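Local structure of siderophore enterobactin esterase (Emericella nidulans, 6GUO) at residues W21-K26 with Y31-S36; L39-S44 with K149-V154; R72-H77 with F298-S303. The protein hydrolyses the ester bonds of the bacterial xenosiderophore enterobactin, so that its iron can be released inside the fungal cell. All blocks are in the same frame, centred on the assembly; numbering follows the deposited sequence.

Interaction 1 (W21-K26 with Y31-S36); sequences WQIAGK and YQIDVS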
ATOM      1  N   TRP A  21      -9.513   2.850 -19.534  1.00 16.32           N
ATOM      2  CA  TRP A  21      -9.642   2.759 -20.988  1.00 17.47           C
ATOM      3  C   TRP A  21      -8.814   1.594 -21.510  1.00 18.56           C
ATOM      4  O   TRP A  21      -7.755   1.296 -20.963  1.00 19.14           O
ATOM      5  CB  TRP A  21      -9.124   4.031 -21.663  1.00 18.40           C
ATOM      6  CG  TRP A  21      -9.966   5.239 -21.465  1.00 19.69           C
ATOM      7  CD1 TRP A  21     -10.927   5.713 -22.308  1.00 21.27           C
ATOM      8  CD2 TRP A  21      -9.910   6.149 -20.366  1.00 20.13           C
ATOM      9  NE1 TRP A  21     -11.484   6.859 -21.795  1.00 22.15           N
ATOM     10  CE2 TRP A  21     -10.880   7.148 -20.599  1.00 21.26           C
ATOM     11  CE3 TRP A  21      -9.145   6.211 -19.193  1.00 19.36           C
ATOM     12  CZ2 TRP A  21     -11.100   8.206 -19.710  1.00 21.54           C
ATOM     13  CZ3 TRP A  21      -9.361   7.266 -18.307  1.00 20.83           C
ATOM     14  CH2 TRP A  21     -10.335   8.245 -18.570  1.00 21.19           C
ATOM     15  N   GLN A  22      -9.291   0.945 -22.571  1.00 20.13           N
ATOM     16  CA  GLN A  22      -8.432   0.072 -23.372  1.00 22.59           C
ATOM     17  C   GLN A  22      -7.863   0.887 -24.526  1.00 22.27           C
ATOM     18  O   GLN A  22      -8.554   1.736 -25.078  1.00 21.98           O
ATOM     19  CB  GLN A  22      -9.175  -1.166 -23.894  1.00 26.18           C
ATOM     20  CG  GLN A  22      -9.144  -2.332 -22.912  1.00 29.54           C
ATOM     21  CD  GLN A  22      -9.723  -3.623 -23.462  1.00 34.03           C
ATOM     22  OE1 GLN A  22      -9.797  -3.828 -24.674  1.00 37.78           O
ATOM     23  NE2 GLN A  22     -10.120  -4.515 -22.559  1.00 35.96           N
ATOM     24  N   ILE A  23      -6.599   0.636 -24.858  1.00 22.22           N
ATOM     25  CA  ILE A  23      -5.938   1.263 -25.999  1.00 22.65           C
ATOM     26  C   ILE A  23      -5.498   0.133 -26.922  1.00 22.93           C
ATOM     27  O   ILE A  23      -4.551  -0.597 -26.615  1.00 21.36           O
ATOM     28  CB  ILE A  23      -4.739   2.146 -25.583  1.00 24.28           C
ATOM     29  CG1 ILE A  23      -5.154   3.132 -24.481  1.00 26.44           C
ATOM     30  CG2 ILE A  23      -4.209   2.910 -26.796  1.00 25.40           C
ATOM     31  CD1 ILE A  23      -4.009   3.902 -23.853  1.00 27.87           C
ATOM     32  N   ALA A  24      -6.207  -0.016 -28.039  1.00 23.22           N
ATOM     33  CA  ALA A  24      -5.958  -1.094 -28.992  1.00 26.39           C
ATOM     34  C   ALA A  24      -5.182  -0.554 -30.180  1.00 29.87           C
ATOM     35  O   ALA A  24      -5.352   0.603 -30.549  1.00 30.95           O
ATOM     36  CB  ALA A  24      -7.272  -1.703 -29.451  1.00 27.14           C
ATOM     37  N   GLY A  25      -4.345  -1.403 -30.774  1.00 34.43           N
ATOM     38  CA  GLY A  25      -3.515  -1.020 -31.920  1.00 38.89           C
ATOM     39  C   GLY A  25      -2.284  -1.891 -32.105  1.00 42.37           C
ATOM     40  O   GLY A  25      -1.969  -2.285 -33.225  1.00 45.03           O
ATOM     41  N   LYS A  26      -1.586  -2.186 -31.008  1.00 48.32           N
ATOM     42  CA  LYS A  26      -0.371  -3.004 -31.055  1.00 53.63           C
ATOM     43  C   LYS A  26      -0.713  -4.479 -31.269  1.00 52.72           C
ATOM     44  O   LYS A  26      -1.713  -4.969 -30.740  1.00 46.89           O
ATOM     45  CB  LYS A  26       0.442  -2.846 -29.765  1.00 59.79           C
ATOM     46  CG  LYS A  26       1.873  -3.347 -29.878  1.00 66.26           C
ATOM     47  CD  LYS A  26       2.567  -3.398 -28.529  1.00 71.75           C
ATOM     48  CE  LYS A  26       4.050  -3.697 -28.686  1.00 78.01           C
ATOM     49  NZ  LYS A  26       4.821  -2.520 -29.178  1.00 79.91           N
ATOM     50  N   TYR A  31      -3.545  -2.316 -24.469  1.00 14.84           N
ATOM     51  CA  TYR A  31      -3.140  -1.871 -23.147  1.00 18.30           C
ATOM     52  C   TYR A  31      -4.385  -1.462 -22.378  1.00 19.81           C
ATOM     53  O   TYR A  31      -5.430  -1.172 -22.968  1.00 19.61           O
ATOM     54  CB  TYR A  31      -2.181  -0.689 -23.254  1.00 19.79           C
ATOM     55  CG  TYR A  31      -0.834  -1.062 -23.812  1.00 19.60           C
ATOM     56  CD1 TYR A  31       0.113  -1.702 -23.018  1.00 20.45           C
ATOM     57  CD2 TYR A  31      -0.501  -0.781 -25.139  1.00 20.84           C
ATOM     58  CE1 TYR A  31       1.357  -2.048 -23.525  1.00 20.95           C
ATOM     59  CE2 TYR A  31       0.741  -1.119 -25.652  1.00 22.96           C
ATOM     60  CZ  TYR A  31       1.670  -1.754 -24.843  1.00 23.10           C
ATOM     61  OH  TYR A  31       2.902  -2.102 -25.357  1.00 24.15           O
ATOM     62  N   GLN A  32      -4.268  -1.462 -21.056  1.00 19.84           N
ATOM     63  CA  GLN A  32      -5.307  -0.964 -20.171  1.00 20.34           C
ATOM     64  C   GLN A  32      -4.676   0.158 -19.371  1.00 19.79           C
ATOM     65  O   GLN A  32      -3.648  -0.054 -18.725  1.00 20.04           O
ATOM     66  CB  GLN A  32      -5.804  -2.064 -19.235  1.00 22.22           C
ATOM     67  CG  GLN A  32      -6.871  -1.609 -18.249  1.00 23.97           C
ATOM     68  CD  GLN A  32      -7.343  -2.733 -17.345  1.00 25.61           C
ATOM     69  OE1 GLN A  32      -7.754  -3.793 -17.819  1.00 28.22           O
ATOM     70  NE2 GLN A  32      -7.284  -2.506 -16.034  1.00 25.95           N
ATOM     71  N   ILE A  33      -5.269   1.347 -19.431  1.00 17.88           N
ATOM     72  CA  ILE A  33      -4.822   2.447 -18.585  1.00 18.76           C
ATOM     73  C   ILE A  33      -5.875   2.690 -17.508  1.00 18.21           C
ATOM     74  O   ILE A  33      -7.066   2.755 -17.808  1.00 18.21           O
ATOM     75  CB  ILE A  33      -4.438   3.721 -19.390  1.00 22.33           C
ATOM     76  CG1 ILE A  33      -5.638   4.394 -20.065  1.00 24.44           C
ATOM     77  CG2 ILE A  33      -3.380   3.380 -20.437  1.00 23.09           C
ATOM     78  CD1 ILE A  33      -5.377   5.849 -20.411  1.00 25.16           C
ATOM     79  N   ASP A  34      -5.438   2.763 -16.252  1.00 16.43           N
ATOM     80  CA  ASP A  34      -6.310   3.108 -15.137  1.00 17.19           C
ATOM     81  C   ASP A  34      -5.875   4.489 -14.680  1.00 15.94           C
ATOM     82  O   ASP A  34      -4.680   4.746 -14.559  1.00 15.92           O
ATOM     83  CB  ASP A  34      -6.166   2.105 -13.991  1.00 19.12           C
ATOM     84  CG  ASP A  34      -6.833   0.774 -14.283  1.00 21.81           C
ATOM     85  OD1 ASP A  34      -8.066   0.668 -14.099  1.00 24.63           O
ATOM     86  OD2 ASP A  34      -6.122  -0.176 -14.674  1.00 25.46           O
ATOM     87  N   VAL A  35      -6.845   5.369 -14.456  1.00 14.98           N
ATOM     88  CA  VAL A  35      -6.587   6.744 -14.045  1.00 14.13           C
ATOM     89  C   VAL A  35      -7.415   7.082 -12.809  1.00 14.54           C
ATOM     90  O   VAL A  35      -8.609   6.803 -12.771  1.00 14.74           O
ATOM     91  CB  VAL A  35      -6.920   7.739 -15.178  1.00 13.89           C
ATOM     92  CG1 VAL A  35      -6.571   9.167 -14.766  1.00 13.80           C
ATOM     93  CG2 VAL A  35      -6.181   7.362 -16.456  1.00 14.41           C
ATOM     94  N   SER A  36      -6.779   7.683 -11.804  1.00 14.03           N
ATOM     95  CA  SER A  36      -7.492   8.208 -10.648  1.00 13.26           C
ATOM     96  C   SER A  36      -7.097   9.648 -10.394  1.00 13.60           C
ATOM     97  O   SER A  36      -6.003  10.071 -10.761  1.00 13.67           O
ATOM     98  CB  SER A  36      -7.224   7.381  -9.390  1.00 13.66           C
ATOM     99  OG  SER A  36      -5.887   7.515  -8.946  1.00 13.77           O
TER
HETATM  100  O   HOH W   1       4.484  -0.265 -26.560  1.00 27.21           O
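W21 and I33 face each other as a hydrogen-bonded pair of two antiparallel strands: I33 N reaches W21 O at 2.9 Å, and W21 N returns the bond to I33 O. Two residues on, I23 and Y31 repeat this exchange, while Q22 and Q32 between them form a non-hydrogen-bonded pair whose CA atoms are 4.6 Å apart. W21 CG lies beside the backbone N, anti to the carbonyl carbon (chi1 -70°), sending the indole past I33 to V35. W21 CB lies 3.9 Å from I33 CG1; CE3 passes obliquely by I33 CG1 and CD1; and CZ3 presents the ring edge to V35, 3.7 Å from V35 CG2. F145 of helix 131-150 meets the indole edge to face. The two strands make a beta hairpin at the margin of the alpha/beta-hydrolase sheet, and 21-24 pairs with a strand of the second subunit, carrying the sheet across the dimer. On the face that bears W21, I23 CD1 packs 3.5 Å from I33 CG2. Near the turn, K26 CD crosses by the phenol of Y31, 3.4 Å from Y31 OH. One water donates to Y31 OH (2.7 Å) and is only weakly held by K26 NZ; D105 also bonds the hydroxyl, and E133 forms a salt bridge with the lysine. On the other face, Q32 NE2 bonds D34 OD2 on its syn side, in the Q32 amide plane but somewhat out of the carboxylate's.

Interaction 2 (L39-S44 with K149-V154); sequences LTWSES and KVFPRV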
ATOM      1  N   LEU A  39     -10.004  13.306  -4.588  1.00 16.50           N
ATOM      2  CA  LEU A  39     -11.381  13.200  -4.130  1.00 17.61           C
ATOM      3  C   LEU A  39     -12.115  14.534  -4.010  1.00 17.91           C
ATOM      4  O   LEU A  39     -13.342  14.547  -4.012  1.00 19.51           O
ATOM      5  CB  LEU A  39     -11.425  12.468  -2.784  1.00 17.84           C
ATOM      6  CG  LEU A  39     -11.016  10.997  -2.817  1.00 18.47           C
ATOM      7  CD1 LEU A  39     -11.059  10.437  -1.405  1.00 18.72           C
ATOM      8  CD2 LEU A  39     -11.897  10.176  -3.744  1.00 19.27           C
ATOM      9  N   THR A  40     -11.376  15.641  -3.901  1.00 18.06           N
ATOM     10  CA  THR A  40     -11.983  16.975  -3.901  1.00 19.47           C
ATOM     11  C   THR A  40     -12.465  17.418  -5.288  1.00 19.69           C
ATOM     12  O   THR A  40     -13.225  18.380  -5.389  1.00 21.66           O
ATOM     13  CB  THR A  40     -11.021  18.039  -3.335  1.00 21.14           C
ATOM     14  OG1 THR A  40      -9.745  17.931  -3.973  1.00 20.45           O
ATOM     15  CG2 THR A  40     -10.844  17.846  -1.841  1.00 21.20           C
ATOM     16  N   TRP A  41     -12.018  16.732  -6.338  1.00 18.64           N
ATOM     17  CA  TRP A  41     -12.468  17.008  -7.705  1.00 18.88           C
ATOM     18  C   TRP A  41     -13.783  16.270  -7.980  1.00 19.44           C
ATOM     19  O   TRP A  41     -14.145  15.334  -7.266  1.00 19.07           O
ATOM     20  CB  TRP A  41     -11.422  16.547  -8.720  1.00 18.10           C
ATOM     21  CG  TRP A  41     -10.039  17.135  -8.592  1.00 17.30           C
ATOM     22  CD1 TRP A  41      -9.526  17.875  -7.555  1.00 17.40           C
ATOM     23  CD2 TRP A  41      -8.979  16.980  -9.530  1.00 16.58           C
ATOM     24  NE1 TRP A  41      -8.220  18.197  -7.809  1.00 17.35           N
ATOM     25  CE2 TRP A  41      -7.857  17.661  -9.016  1.00 16.68           C
ATOM     26  CE3 TRP A  41      -8.870  16.340 -10.775  1.00 16.65           C
ATOM     27  CZ2 TRP A  41      -6.635  17.708  -9.695  1.00 16.82           C
ATOM     28  CZ3 TRP A  41      -7.655  16.389 -11.449  1.00 16.43           C
ATOM     29  CH2 TRP A  41      -6.557  17.072 -10.910  1.00 16.21           C
ATOM     30  N   SER A  42     -14.476  16.663  -9.041  1.00 20.47           N
ATOM     31  CA  SER A  42     -15.756  16.033  -9.386  1.00 22.91           C
ATOM     32  C   SER A  42     -15.564  14.626  -9.959  1.00 23.50           C
ATOM     33  O   SER A  42     -14.474  14.274 -10.423  1.00 22.01           O
ATOM     34  CB  SER A  42     -16.532  16.891 -10.387  1.00 23.96           C
ATOM     35  OG  SER A  42     -16.059  16.689 -11.706  1.00 24.11           O
ATOM     36  N   GLU A  43     -16.643  13.847  -9.963  1.00 25.27           N
ATOM     37  CA  GLU A  43     -16.653  12.510 -10.581  1.00 27.83           C
ATOM     38  C   GLU A  43     -16.421  12.533 -12.099  1.00 27.27           C
ATOM     39  O   GLU A  43     -16.032  11.519 -12.675  1.00 25.20           O
ATOM     40  CB  GLU A  43     -17.955  11.762 -10.258  1.00 32.92           C
ATOM     41  CG  GLU A  43     -18.096  11.390  -8.786  1.00 36.60           C
ATOM     42  CD  GLU A  43     -19.171  10.344  -8.526  1.00 41.79           C
ATOM     43  OE1 GLU A  43     -20.254  10.717  -8.026  1.00 45.65           O
ATOM     44  OE2 GLU A  43     -18.936   9.150  -8.816  1.00 41.65           O
ATOM     45  N   SER A  44     -16.663  13.683 -12.729  1.00 27.81           N
ATOM     46  CA  SER A  44     -16.316  13.914 -14.134  1.00 29.56           C
ATOM     47  C   SER A  44     -14.886  14.455 -14.351  1.00 28.46           C
ATOM     48  O   SER A  44     -14.524  14.774 -15.479  1.00 29.75           O
ATOM     49  CB  SER A  44     -17.328  14.880 -14.761  1.00 32.38           C
ATOM     50  OG  SER A  44     -17.193  16.184 -14.221  1.00 33.92           O
ATOM     51  N   LYS A 149      -7.004  15.347 -23.352  1.00 18.11           N
ATOM     52  CA  LYS A 149      -8.392  14.861 -23.473  1.00 20.17           C
ATOM     53  C   LYS A 149      -9.103  14.670 -22.128  1.00 19.42           C
ATOM     54  O   LYS A 149     -10.250  15.094 -21.971  1.00 20.69           O
ATOM     55  CB  LYS A 149      -8.456  13.558 -24.280  1.00 21.59           C
ATOM     56  CG  LYS A 149      -8.057  13.695 -25.746  1.00 23.48           C
ATOM     57  CD  LYS A 149      -9.080  14.497 -26.542  1.00 26.42           C
ATOM     58  CE  LYS A 149      -9.172  14.038 -27.986  1.00 30.51           C
ATOM     59  NZ  LYS A 149      -9.878  12.731 -28.124  1.00 34.33           N
ATOM     60  N   VAL A 150      -8.433  14.037 -21.168  1.00 17.51           N
ATOM     61  CA  VAL A 150      -9.049  13.735 -19.874  1.00 17.43           C
ATOM     62  C   VAL A 150      -9.067  14.966 -18.963  1.00 17.48           C
ATOM     63  O   VAL A 150     -10.114  15.290 -18.393  1.00 17.72           O
ATOM     64  CB  VAL A 150      -8.377  12.526 -19.186  1.00 16.95           C
ATOM     65  CG1 VAL A 150      -9.046  12.193 -17.856  1.00 16.73           C
ATOM     66  CG2 VAL A 150      -8.428  11.312 -20.107  1.00 17.34           C
ATOM     67  N   PHE A 151      -7.926  15.648 -18.845  1.00 17.01           N
ATOM     68  CA  PHE A 151      -7.780  16.802 -17.946  1.00 17.40           C
ATOM     69  C   PHE A 151      -7.270  18.069 -18.660  1.00 18.92           C
ATOM     70  O   PHE A 151      -6.280  18.660 -18.219  1.00 17.98           O
ATOM     71  CB  PHE A 151      -6.832  16.444 -16.792  1.00 16.82           C
ATOM     72  CG  PHE A 151      -7.294  15.278 -15.959  1.00 17.41           C
ATOM     73  CD1 PHE A 151      -8.410  15.400 -15.139  1.00 17.34           C
ATOM     74  CD2 PHE A 151      -6.608  14.067 -15.984  1.00 16.94           C
ATOM     75  CE1 PHE A 151      -8.839  14.331 -14.365  1.00 17.86           C
ATOM     76  CE2 PHE A 151      -7.034  12.994 -15.214  1.00 17.07           C
ATOM     77  CZ  PHE A 151      -8.152  13.130 -14.405  1.00 17.01           C
ATOM     78  N   PRO A 152      -7.952  18.510 -19.745  1.00 20.79           N
ATOM     79  CA  PRO A 152      -7.487  19.671 -20.534  1.00 21.29           C
ATOM     80  C   PRO A 152      -7.383  20.999 -19.776  1.00 23.19           C
ATOM     81  O   PRO A 152      -6.589  21.857 -20.174  1.00 24.41           O
ATOM     82  CB  PRO A 152      -8.538  19.787 -21.645  1.00 22.38           C
ATOM     83  CG  PRO A 152      -9.753  19.146 -21.083  1.00 22.39           C
ATOM     84  CD  PRO A 152      -9.242  18.009 -20.250  1.00 21.78           C
ATOM     85  N   ARG A 153      -8.174  21.173 -18.714  1.00 22.93           N
ATOM     86  CA  ARG A 153      -8.147  22.410 -17.918  1.00 25.13           C
ATOM     87  C   ARG A 153      -7.204  22.362 -16.707  1.00 24.29           C
ATOM     88  O   ARG A 153      -7.167  23.312 -15.925  1.00 24.99           O
ATOM     89  CB  ARG A 153      -9.570  22.787 -17.488  1.00 28.08           C
ATOM     90  CG  ARG A 153     -10.498  23.022 -18.673  1.00 30.09           C
ATOM     91  CD  ARG A 153     -11.886  23.487 -18.260  1.00 32.23           C
ATOM     92  NE  ARG A 153     -12.513  22.595 -17.285  1.00 35.72           N
ATOM     93  CZ  ARG A 153     -13.026  21.390 -17.549  1.00 38.78           C
ATOM     94  NH1 ARG A 153     -13.003  20.875 -18.781  1.00 41.38           N
ATOM     95  NH2 ARG A 153     -13.568  20.683 -16.560  1.00 40.67           N
ATOM     96  N   VAL A 154      -6.430  21.281 -16.571  1.00 22.30           N
ATOM     97  CA  VAL A 154      -5.502  21.097 -15.455  1.00 21.51           C
ATOM     98  C   VAL A 154      -4.069  21.336 -15.926  1.00 21.12           C
ATOM     99  O   VAL A 154      -3.597  20.668 -16.846  1.00 20.57           O
ATOM    100  CB  VAL A 154      -5.619  19.670 -14.873  1.00 20.86           C
ATOM    101  CG1 VAL A 154      -4.625  19.451 -13.737  1.00 21.30           C
ATOM    102  CG2 VAL A 154      -7.039  19.412 -14.393  1.00 21.32           C
TER
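W41 meets F151 and V154 across well-separated backbones, the nearest CA atoms, those of W41 and V154, being 11.2 Å apart: 39-44 is an irregular loop, whereas 149-154 leaves a helix at F151 and folds into a type I beta turn, F151 to V154, closed by a bond of 3.1 Å from V154 N to F151 O. At this separation only long side chains meet, and no hydrogen bond joins the segments. The indole does most of the bridging, its CG set beside the backbone N and anti to the carbonyl carbon (chi1 -58°). W41 directs the rim of its six-membered ring at the phenyl group in an offset edge-to-face stack, with the centroids of the W41 six-membered ring and the F151 ring 5.7 Å apart and their planes at 75°. CZ3 of W41 leads, 3.8 Å from F151 CE1 and nearly as close to F151 CD1. V154, arriving from the opposite direction, turns both methyls to the next corner of the indole, CG1 and CG2 each 4.2 Å from W41 CH2. F151 in turn carries V150 CG1 against one of its faces, 3.4 Å above the ring plane and offset toward the rim. Around the trio, W41 and V154 both touch A52 of strand 52-58, W41 and F151 both rest on V85 of strand 83-90, and F151 packs on V146 of helix 131-150, which places the cluster between that helix's C-terminal end and the sheet.

Interaction 3 (R72-H77 with F298-S303); sequences RRRESH and FLSNLS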
ATOM      1  N   ARG A  72      -4.529   9.610  -1.573  1.00 14.47           N
ATOM      2  CA  ARG A  72      -5.778  10.085  -0.977  1.00 15.30           C
ATOM      3  C   ARG A  72      -5.681  10.249   0.541  1.00 15.35           C
ATOM      4  O   ARG A  72      -6.262  11.182   1.085  1.00 16.28           O
ATOM      5  CB  ARG A  72      -6.953   9.200  -1.378  1.00 15.73           C
ATOM      6  CG  ARG A  72      -7.324   9.438  -2.830  1.00 15.83           C
ATOM      7  CD  ARG A  72      -8.311   8.434  -3.383  1.00 15.95           C
ATOM      8  NE  ARG A  72      -8.566   8.749  -4.785  1.00 16.63           N
ATOM      9  CZ  ARG A  72      -9.492   8.179  -5.556  1.00 17.31           C
ATOM     10  NH1 ARG A  72     -10.294   7.229  -5.083  1.00 17.26           N
ATOM     11  NH2 ARG A  72      -9.616   8.577  -6.825  1.00 16.79           N
ATOM     12  N   ARG A  73      -4.925   9.376   1.210  1.00 14.68           N
ATOM     13  CA  ARG A  73      -4.640   9.571   2.640  1.00 14.95           C
ATOM     14  C   ARG A  73      -3.861  10.861   2.869  1.00 16.32           C
ATOM     15  O   ARG A  73      -4.229  11.668   3.725  1.00 16.84           O
ATOM     16  CB  ARG A  73      -3.874   8.385   3.229  1.00 15.74           C
ATOM     17  CG  ARG A  73      -4.722   7.135   3.399  1.00 15.85           C
ATOM     18  CD  ARG A  73      -4.051   6.142   4.323  1.00 16.52           C
ATOM     19  NE  ARG A  73      -2.767   5.670   3.811  1.00 17.03           N
ATOM     20  CZ  ARG A  73      -2.576   4.598   3.036  1.00 16.88           C
ATOM     21  NH1 ARG A  73      -3.584   3.823   2.634  1.00 16.47           N
ATOM     22  NH2 ARG A  73      -1.341   4.283   2.665  1.00 17.79           N
ATOM     23  N   ARG A  74      -2.800  11.067   2.089  1.00 17.23           N
ATOM     24  CA  ARG A  74      -1.979  12.270   2.246  1.00 18.98           C
ATOM     25  C   ARG A  74      -2.734  13.554   1.899  1.00 18.79           C
ATOM     26  O   ARG A  74      -2.608  14.557   2.606  1.00 19.99           O
ATOM     27  CB  ARG A  74      -0.695  12.180   1.430  1.00 20.04           C
ATOM     28  CG  ARG A  74       0.157  13.429   1.578  1.00 21.75           C
ATOM     29  CD  ARG A  74       1.638  13.138   1.585  1.00 23.36           C
ATOM     30  NE  ARG A  74       2.398  14.385   1.562  1.00 24.14           N
ATOM     31  CZ  ARG A  74       3.703  14.498   1.795  1.00 25.55           C
ATOM     32  NH1 ARG A  74       4.275  15.697   1.729  1.00 26.46           N
ATOM     33  NH2 ARG A  74       4.446  13.430   2.095  1.00 26.23           N
ATOM     34  N   GLU A  75      -3.497  13.518   0.809  1.00 18.58           N
ATOM     35  CA  GLU A  75      -4.323  14.661   0.392  1.00 19.49           C
ATOM     36  C   GLU A  75      -5.402  15.017   1.428  1.00 20.10           C
ATOM     37  O   GLU A  75      -5.738  16.191   1.583  1.00 20.36           O
ATOM     38  CB  GLU A  75      -4.929  14.410  -1.001  1.00 19.24           C
ATOM     39  CG  GLU A  75      -3.877  14.453  -2.110  1.00 19.72           C
ATOM     40  CD  GLU A  75      -4.284  13.776  -3.418  1.00 20.29           C
ATOM     41  OE1 GLU A  75      -5.373  13.158  -3.509  1.00 21.21           O
ATOM     42  OE2 GLU A  75      -3.476  13.848  -4.372  1.00 20.73           O
ATOM     43  N   SER A  76      -5.912  14.011   2.145  1.00 20.21           N
ATOM     44  CA  SER A  76      -6.838  14.233   3.263  1.00 20.58           C
ATOM     45  C   SER A  76      -6.173  14.961   4.428  1.00 21.57           C
ATOM     46  O   SER A  76      -6.778  15.835   5.039  1.00 24.95           O
ATOM     47  CB  SER A  76      -7.414  12.907   3.770  1.00 20.33           C
ATOM     48  OG  SER A  76      -8.228  12.307   2.785  1.00 21.55           O
ATOM     49  N   HIS A  77      -4.937  14.578   4.736  1.00 22.30           N
ATOM     50  CA  HIS A  77      -4.153  15.213   5.800  1.00 26.02           C
ATOM     51  C   HIS A  77      -3.646  16.592   5.435  1.00 25.33           C
ATOM     52  O   HIS A  77      -3.546  17.463   6.298  1.00 26.13           O
ATOM     53  CB  HIS A  77      -2.949  14.347   6.170  1.00 26.92           C
ATOM     54  CG  HIS A  77      -3.328  13.041   6.777  1.00 27.33           C
ATOM     55  ND1 HIS A  77      -4.321  12.933   7.723  1.00 28.44           N
ATOM     56  CD2 HIS A  77      -2.850  11.792   6.585  1.00 25.06           C
ATOM     57  CE1 HIS A  77      -4.451  11.670   8.074  1.00 22.44           C
ATOM     58  NE2 HIS A  77      -3.569  10.958   7.398  1.00 22.85           N
ATOM     59  N   PHE A 298       7.963  10.586  -1.046  1.00 19.61           N
ATOM     60  CA  PHE A 298       9.150  11.250  -1.585  1.00 19.87           C
ATOM     61  C   PHE A 298       8.753  12.284  -2.640  1.00 20.04           C
ATOM     62  O   PHE A 298       9.198  13.429  -2.585  1.00 18.90           O
ATOM     63  CB  PHE A 298      10.113  10.200  -2.161  1.00 20.07           C
ATOM     64  CG  PHE A 298      11.314  10.773  -2.869  1.00 19.61           C
ATOM     65  CD1 PHE A 298      12.474  11.086  -2.168  1.00 20.56           C
ATOM     66  CD2 PHE A 298      11.303  10.946  -4.248  1.00 19.37           C
ATOM     67  CE1 PHE A 298      13.589  11.590  -2.825  1.00 20.91           C
ATOM     68  CE2 PHE A 298      12.413  11.448  -4.910  1.00 20.56           C
ATOM     69  CZ  PHE A 298      13.559  11.767  -4.202  1.00 20.40           C
ATOM     70  N   LEU A 299       7.889  11.876  -3.566  1.00 20.89           N
ATOM     71  CA  LEU A 299       7.378  12.763  -4.616  1.00 21.97           C
ATOM     72  C   LEU A 299       6.641  13.975  -4.041  1.00 21.81           C
ATOM     73  O   LEU A 299       6.936  15.110  -4.411  1.00 21.39           O
ATOM     74  CB  LEU A 299       6.470  11.976  -5.570  1.00 23.50           C
ATOM     75  CG  LEU A 299       5.785  12.704  -6.725  1.00 25.60           C
ATOM     76  CD1 LEU A 299       6.795  13.389  -7.633  1.00 26.97           C
ATOM     77  CD2 LEU A 299       4.944  11.703  -7.507  1.00 26.70           C
ATOM     78  N   SER A 300       5.715  13.730  -3.115  1.00 22.14           N
ATOM     79  CA  SER A 300       4.947  14.807  -2.482  1.00 22.86           C
ATOM     80  C   SER A 300       5.819  15.763  -1.653  1.00 21.88           C
ATOM     81  O   SER A 300       5.519  16.951  -1.579  1.00 22.26           O
ATOM     82  CB  SER A 300       3.816  14.235  -1.629  1.00 23.98           C
ATOM     83  OG  SER A 300       2.904  13.506  -2.437  1.00 26.36           O
ATOM     84  N   ASN A 301       6.901  15.248  -1.063  1.00 21.50           N
ATOM     85  CA  ASN A 301       7.842  16.077  -0.288  1.00 21.54           C
ATOM     86  C   ASN A 301       8.697  17.034  -1.129  1.00 21.24           C
ATOM     87  O   ASN A 301       9.256  17.989  -0.586  1.00 23.10           O
ATOM     88  CB  ASN A 301       8.764  15.202   0.572  1.00 22.32           C
ATOM     89  CG  ASN A 301       8.019  14.476   1.681  1.00 23.48           C
ATOM     90  OD1 ASN A 301       6.927  14.879   2.094  1.00 23.31           O
ATOM     91  ND2 ASN A 301       8.608  13.392   2.166  1.00 24.54           N
ATOM     92  N   LEU A 302       8.808  16.779  -2.432  1.00 20.78           N
ATOM     93  CA  LEU A 302       9.533  17.674  -3.343  1.00 21.46           C
ATOM     94  C   LEU A 302       8.831  19.012  -3.596  1.00 22.90           C
ATOM     95  O   LEU A 302       9.478  19.955  -4.052  1.00 25.01           O
ATOM     96  CB  LEU A 302       9.775  16.990  -4.695  1.00 21.45           C
ATOM     97  CG  LEU A 302      10.655  15.737  -4.707  1.00 22.39           C
ATOM     98  CD1 LEU A 302      10.569  15.040  -6.060  1.00 21.95           C
ATOM     99  CD2 LEU A 302      12.100  16.064  -4.367  1.00 23.91           C
ATOM    100  N   SER A 303       7.525  19.090  -3.332  1.00 24.87           N
ATOM    101  CA  SER A 303       6.731  20.287  -3.650  1.00 27.17           C
ATOM    102  C   SER A 303       7.175  21.544  -2.908  1.00 27.19           C
ATOM    103  O   SER A 303       7.309  22.605  -3.524  1.00 26.44           O
ATOM    104  CB  SER A 303       5.241  20.041  -3.391  1.00 28.53           C
ATOM    105  OG  SER A 303       4.714  19.120  -4.328  1.00 32.26           O
TER
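R74 spans the gap between helix 60-77 and the C-terminal part of helix 288-301, where the closest CA atoms, those of R74 and S300, remain 8.8 Å apart and the backbones do not touch. The arginine leaves its helix with CG opposite the backbone N (chi1 180°) and, apart from a bend at chi2, runs out extended. Its guanidinium then meets two neighbouring residues in different ways. N301 OD1 lies in the guanidinium plane and is gripped end-on by two nitrogens, R74 NH1 at 2.8 Å and R74 NH2 at 2.9 Å. Both donors come from one face of the amide plane, NH1 moderately tilted from it and NH2 standing above it, not on a lone pair; their N-H...O angles, 146° and 141°, are bent, as a fork closing on a single atom requires. S300 instead lies over the flat group, its CB 3.4 Å from R74 CZ and centred above the plane. E81 forms a salt bridge with R74 NH1, probably balancing the charge. The contact joins the last turns of helix 60-77 to helix 288-301, the last of the chain, which packs on strands 156-164 and 184-188 in an alpha/beta-hydrolase fold, its sheet flanked by helices.

Overall arrangement
Interactions 1 and 2 are both buried; the face of interaction 1 that bears W21, I23, I33 and V35 is apolar, as is interaction 2, and the two meet on the helix 131-150 side of the sheet, where V35 touches F151 and W21 touches V150. Interaction 1 also has the regular backbone bonding of paired strands, whereas interaction 2 has no hydrogen bond between its segments. Interaction 3 is only partly buried and polar, drawing together helices 60-77 and 288-301. R72 relates it to the others, packing against S36 of interaction 1 and L39 of interaction 2. The centres lie about 18 to 26 Å apart. Interactions 1 and 3 adjoin the second subunit extensively, interaction 2 at L39.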